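Local coordinates for linoleate 11-lipoxygenase (Gaeumannomyces graminis, PDB 5FX8), which uses a catalytic manganese ion to oxygenate linoleic and alpha-linolenic acids to their 11S- and 13R-hydroperoxides, at residues V175-F188 with L203-H217. Residues are numbered along the deposited sequence; the frame is centred on the assembly and turned at random.
Sequences VLKRLHPTKDKLPF and LEALHKGGRLFLVDH
Leu214 packs on Pro187 and forms an antiparallel hydrogen-bonded pair with Lys177. Leu214 N lies 2.9 Å from Lys177 O, and Lys177 N bonds back to Leu214 O. A third backbone bond, Leu179 N to Leu212 O, continues the ladder. With CG anti to its backbone nitrogen (chi1 171°), Leu214 turns both methyls to the ring of Pro187. Leu214 CD1 lies 3.9 Å from Pro187 CG, while Leu179 CD2 packs on Leu214 CB.

His207, near the end of helix 203-208, reaches into the loop 180-184. His207 NE2 donates to His180 O at 2.8 Å. The acceptor is in the ring plane, but the donor stands above the carbonyl plane of His180. Asp184 O also sits at the ring edge, 3.0 Å from His207 CE1.

Leu186 bridges helix and strand. Leu186 CD2 lies 3.7 Å from His207 ND1 and 3.6 Å from Leu212 CD1. Its other methyl, CD1, approaches Leu203 CB.

Phe213 and Arg178 run side by side, with Phe213 CZ centred over one guanidinium face. Arg178 NH1 donates to Gly210 O (2.6 Å), in the Schellman motif that ends the helix. Arg178 NE donates to Gly382 O and NH2 to Pro390 O.

Strand 177-178 edges the five-stranded antiparallel sheet. Strand 212-216 lies between it and strand 235-241, and Val175 and His217 meet helix 268-305, which carries manganese ligand His290.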
# COMPACT_ATOMS: atom_id res chain seq x y z
N VAL A 175 -4.59 13.01 -13.91
CA VAL A 175 -3.80 13.96 -14.67
C VAL A 175 -4.56 14.38 -15.92
O VAL A 175 -4.51 15.54 -16.33
CB VAL A 175 -2.37 13.42 -14.99
CG1 VAL A 175 -2.34 12.24 -15.87
CG2 VAL A 175 -1.52 14.48 -15.62
N LEU A 176 -5.35 13.48 -16.49
CA LEU A 176 -6.00 13.76 -17.76
C LEU A 176 -7.00 14.92 -17.64
O LEU A 176 -7.67 15.09 -16.62
CB LEU A 176 -6.71 12.51 -18.25
CG LEU A 176 -7.38 12.61 -19.61
CD1 LEU A 176 -6.32 12.52 -20.71
CD2 LEU A 176 -8.47 11.56 -19.75
N LYS A 177 -7.13 15.69 -18.71
CA LYS A 177 -8.02 16.84 -18.67
C LYS A 177 -8.49 17.12 -20.09
O LYS A 177 -7.70 17.08 -21.02
CB LYS A 177 -7.29 18.04 -18.07
CG LYS A 177 -7.60 19.33 -18.72
CD LYS A 177 -6.34 20.18 -18.89
CE LYS A 177 -6.56 21.36 -19.85
NZ LYS A 177 -5.30 22.13 -20.01
N ARG A 178 -9.79 17.35 -20.25
CA ARG A 178 -10.37 17.65 -21.55
C ARG A 178 -10.00 19.06 -22.00
O ARG A 178 -9.93 19.98 -21.19
CB ARG A 178 -11.89 17.52 -21.50
CG ARG A 178 -12.56 17.61 -22.84
CD ARG A 178 -14.04 17.87 -22.71
NE ARG A 178 -14.76 16.78 -22.06
CZ ARG A 178 -15.52 15.89 -22.68
NH1 ARG A 178 -15.69 15.95 -23.98
NH2 ARG A 178 -16.11 14.95 -21.99
N LEU A 179 -9.78 19.23 -23.29
CA LEU A 179 -9.46 20.55 -23.82
C LEU A 179 -10.74 21.31 -24.11
O LEU A 179 -11.54 20.88 -24.93
CB LEU A 179 -8.60 20.44 -25.08
CG LEU A 179 -7.19 19.92 -24.81
CD1 LEU A 179 -6.39 19.86 -26.10
CD2 LEU A 179 -6.49 20.77 -23.73
N HIS A 180 -10.91 22.44 -23.45
CA HIS A 180 -12.06 23.27 -23.73
C HIS A 180 -11.96 23.86 -25.13
O HIS A 180 -10.90 24.30 -25.55
CB HIS A 180 -12.16 24.40 -22.73
CG HIS A 180 -13.47 25.11 -22.78
ND1 HIS A 180 -13.67 26.26 -23.52
CD2 HIS A 180 -14.66 24.81 -22.22
CE1 HIS A 180 -14.92 26.66 -23.37
NE2 HIS A 180 -15.55 25.79 -22.60
N PRO A 181 -13.07 23.90 -25.88
CA PRO A 181 -12.99 24.40 -27.26
C PRO A 181 -12.49 25.81 -27.37
O PRO A 181 -11.88 26.14 -28.38
CB PRO A 181 -14.43 24.28 -27.74
CG PRO A 181 -14.97 23.18 -26.98
CD PRO A 181 -14.39 23.33 -25.60
N THR A 182 -12.72 26.66 -26.38
CA THR A 182 -12.27 28.02 -26.55
C THR A 182 -11.41 28.51 -25.41
O THR A 182 -10.63 29.43 -25.59
CB THR A 182 -13.43 28.99 -26.71
OG1 THR A 182 -14.24 28.95 -25.53
CG2 THR A 182 -14.23 28.67 -27.93
N LYS A 183 -11.57 27.92 -24.24
CA LYS A 183 -10.81 28.36 -23.08
C LYS A 183 -9.44 27.71 -22.99
O LYS A 183 -8.66 28.12 -22.13
CB LYS A 183 -11.58 28.10 -21.80
CG LYS A 183 -12.84 28.91 -21.72
CD LYS A 183 -13.58 28.70 -20.43
CE LYS A 183 -14.94 29.36 -20.53
NZ LYS A 183 -14.81 30.71 -21.15
N ASP A 184 -9.13 26.72 -23.82
CA ASP A 184 -7.81 26.09 -23.88
C ASP A 184 -7.33 26.08 -25.33
O ASP A 184 -8.12 25.95 -26.27
CB ASP A 184 -7.83 24.64 -23.32
CG ASP A 184 -8.07 24.57 -21.81
OD1 ASP A 184 -7.62 25.46 -21.07
OD2 ASP A 184 -8.73 23.60 -21.35
N LYS A 185 -6.04 26.20 -25.53
CA LYS A 185 -5.52 26.14 -26.88
C LYS A 185 -4.85 24.79 -27.09
O LYS A 185 -4.61 24.04 -26.14
CB LYS A 185 -4.54 27.28 -27.14
CG LYS A 185 -3.21 27.13 -26.46
CD LYS A 185 -2.31 28.35 -26.66
CE LYS A 185 -0.91 28.10 -26.08
NZ LYS A 185 -0.96 27.57 -24.69
N LEU A 186 -4.61 24.45 -28.34
CA LEU A 186 -3.89 23.22 -28.64
C LEU A 186 -2.48 23.29 -28.07
O LEU A 186 -1.76 24.25 -28.34
CB LEU A 186 -3.82 23.00 -30.14
CG LEU A 186 -5.13 22.79 -30.85
CD1 LEU A 186 -4.91 22.79 -32.34
CD2 LEU A 186 -5.70 21.47 -30.42
N PRO A 187 -2.04 22.29 -27.31
CA PRO A 187 -0.70 22.36 -26.72
C PRO A 187 0.41 22.31 -27.76
O PRO A 187 1.37 23.08 -27.69
CB PRO A 187 -0.66 21.12 -25.82
CG PRO A 187 -1.61 20.18 -26.44
CD PRO A 187 -2.71 21.02 -27.02
N PHE A 188 0.30 21.41 -28.73
CA PHE A 188 1.28 21.32 -29.79
C PHE A 188 0.56 20.94 -31.07
O PHE A 188 -0.60 20.53 -31.06
CB PHE A 188 2.38 20.31 -29.45
CG PHE A 188 1.87 18.93 -29.14
CD1 PHE A 188 1.58 18.04 -30.16
CD2 PHE A 188 1.73 18.52 -27.83
CE1 PHE A 188 1.15 16.79 -29.87
CE2 PHE A 188 1.30 17.25 -27.54
CZ PHE A 188 1.01 16.39 -28.56
N LEU A 203 -7.35 18.31 -36.10
CA LEU A 203 -7.16 18.81 -34.75
C LEU A 203 -8.11 19.97 -34.44
O LEU A 203 -8.61 20.08 -33.33
CB LEU A 203 -5.72 19.27 -34.54
CG LEU A 203 -4.65 18.25 -34.25
CD1 LEU A 203 -3.45 19.00 -33.84
CD2 LEU A 203 -5.03 17.31 -33.16
N GLU A 204 -8.34 20.85 -35.41
CA GLU A 204 -9.29 21.93 -35.18
C GLU A 204 -10.68 21.39 -34.89
O GLU A 204 -11.32 21.78 -33.91
CB GLU A 204 -9.30 22.87 -36.37
CG GLU A 204 -7.99 23.67 -36.54
CD GLU A 204 -6.75 22.84 -37.00
OE1 GLU A 204 -6.88 21.83 -37.73
OE2 GLU A 204 -5.61 23.22 -36.63
N ALA A 205 -11.15 20.45 -35.71
CA ALA A 205 -12.50 19.93 -35.51
C ALA A 205 -12.57 19.10 -34.24
O ALA A 205 -13.56 19.18 -33.51
CB ALA A 205 -12.95 19.11 -36.71
N LEU A 206 -11.54 18.31 -33.96
CA LEU A 206 -11.56 17.55 -32.72
C LEU A 206 -11.57 18.47 -31.52
O LEU A 206 -12.26 18.21 -30.53
CB LEU A 206 -10.37 16.61 -32.65
CG LEU A 206 -10.48 15.40 -33.56
CD1 LEU A 206 -9.14 14.69 -33.60
CD2 LEU A 206 -11.54 14.49 -33.05
N HIS A 207 -10.84 19.58 -31.60
CA HIS A 207 -10.82 20.56 -30.53
C HIS A 207 -12.18 21.24 -30.37
O HIS A 207 -12.70 21.36 -29.26
CB HIS A 207 -9.70 21.57 -30.81
CG HIS A 207 -9.48 22.58 -29.72
ND1 HIS A 207 -8.65 23.66 -29.88
CD2 HIS A 207 -9.99 22.68 -28.48
CE1 HIS A 207 -8.67 24.39 -28.78
NE2 HIS A 207 -9.46 23.81 -27.91
N LYS A 208 -12.77 21.68 -31.48
CA LYS A 208 -14.04 22.40 -31.40
C LYS A 208 -15.14 21.47 -30.92
O LYS A 208 -16.11 21.92 -30.30
CB LYS A 208 -14.37 22.99 -32.76
CG LYS A 208 -15.27 24.21 -32.75
CD LYS A 208 -16.72 23.85 -33.07
CE LYS A 208 -17.63 25.08 -33.17
NZ LYS A 208 -19.07 24.73 -33.38
N GLY A 209 -15.00 20.19 -31.19
CA GLY A 209 -16.01 19.25 -30.79
C GLY A 209 -15.87 18.75 -29.38
O GLY A 209 -16.63 17.87 -28.99
N GLY A 210 -14.93 19.28 -28.60
CA GLY A 210 -14.71 18.80 -27.25
C GLY A 210 -14.29 17.36 -27.17
O GLY A 210 -14.62 16.69 -26.20
N ARG A 211 -13.58 16.85 -28.18
CA ARG A 211 -13.13 15.47 -28.22
C ARG A 211 -11.62 15.31 -28.01
O ARG A 211 -11.12 14.20 -28.13
CB ARG A 211 -13.53 14.82 -29.55
CG ARG A 211 -14.96 15.05 -29.92
CD ARG A 211 -15.38 14.37 -31.19
NE ARG A 211 -15.82 13.00 -30.98
CZ ARG A 211 -17.08 12.59 -30.95
NH1 ARG A 211 -18.07 13.43 -31.12
NH2 ARG A 211 -17.35 11.31 -30.76
N LEU A 212 -10.89 16.38 -27.69
CA LEU A 212 -9.45 16.32 -27.43
C LEU A 212 -9.16 16.42 -25.94
O LEU A 212 -9.71 17.28 -25.25
CB LEU A 212 -8.70 17.43 -28.16
CG LEU A 212 -8.32 17.28 -29.63
CD1 LEU A 212 -7.34 18.34 -29.94
CD2 LEU A 212 -7.74 15.94 -29.96
N PHE A 213 -8.25 15.57 -25.46
CA PHE A 213 -7.86 15.47 -24.07
C PHE A 213 -6.34 15.50 -23.99
O PHE A 213 -5.65 15.06 -24.90
CB PHE A 213 -8.36 14.19 -23.42
CG PHE A 213 -9.83 14.01 -23.48
CD1 PHE A 213 -10.45 13.55 -24.63
CD2 PHE A 213 -10.61 14.27 -22.37
CE1 PHE A 213 -11.81 13.38 -24.66
CE2 PHE A 213 -11.96 14.09 -22.41
CZ PHE A 213 -12.55 13.65 -23.57
N LEU A 214 -5.82 16.01 -22.88
CA LEU A 214 -4.39 16.28 -22.76
C LEU A 214 -3.86 15.73 -21.45
O LEU A 214 -4.50 15.89 -20.42
CB LEU A 214 -4.11 17.77 -22.81
CG LEU A 214 -2.68 18.22 -22.49
CD1 LEU A 214 -1.70 17.64 -23.46
CD2 LEU A 214 -2.61 19.70 -22.55
N VAL A 215 -2.69 15.12 -21.50
CA VAL A 215 -1.87 14.87 -20.32
C VAL A 215 -0.60 15.68 -20.46
O VAL A 215 0.14 15.50 -21.43
CB VAL A 215 -1.55 13.39 -20.14
CG1 VAL A 215 -0.62 13.19 -18.95
CG2 VAL A 215 -2.81 12.63 -19.98
N ASP A 216 -0.32 16.54 -19.50
CA ASP A 216 0.79 17.48 -19.60
C ASP A 216 1.83 17.15 -18.53
O ASP A 216 1.72 17.62 -17.40
CB ASP A 216 0.30 18.92 -19.44
CG ASP A 216 1.31 19.95 -19.93
OD1 ASP A 216 2.50 19.64 -19.98
OD2 ASP A 216 0.94 21.08 -20.27
N HIS A 217 2.86 16.38 -18.87
CA HIS A 217 3.99 16.20 -17.96
C HIS A 217 5.17 17.08 -18.32
O HIS A 217 6.30 16.76 -17.96
CB HIS A 217 4.44 14.75 -17.94
CG HIS A 217 3.44 13.82 -17.35
ND1 HIS A 217 2.66 14.17 -16.27
CD2 HIS A 217 3.04 12.59 -17.71
CE1 HIS A 217 1.84 13.18 -15.98
NE2 HIS A 217 2.05 12.21 -16.85
O HOH W 1 -11.39 19.18 -27.16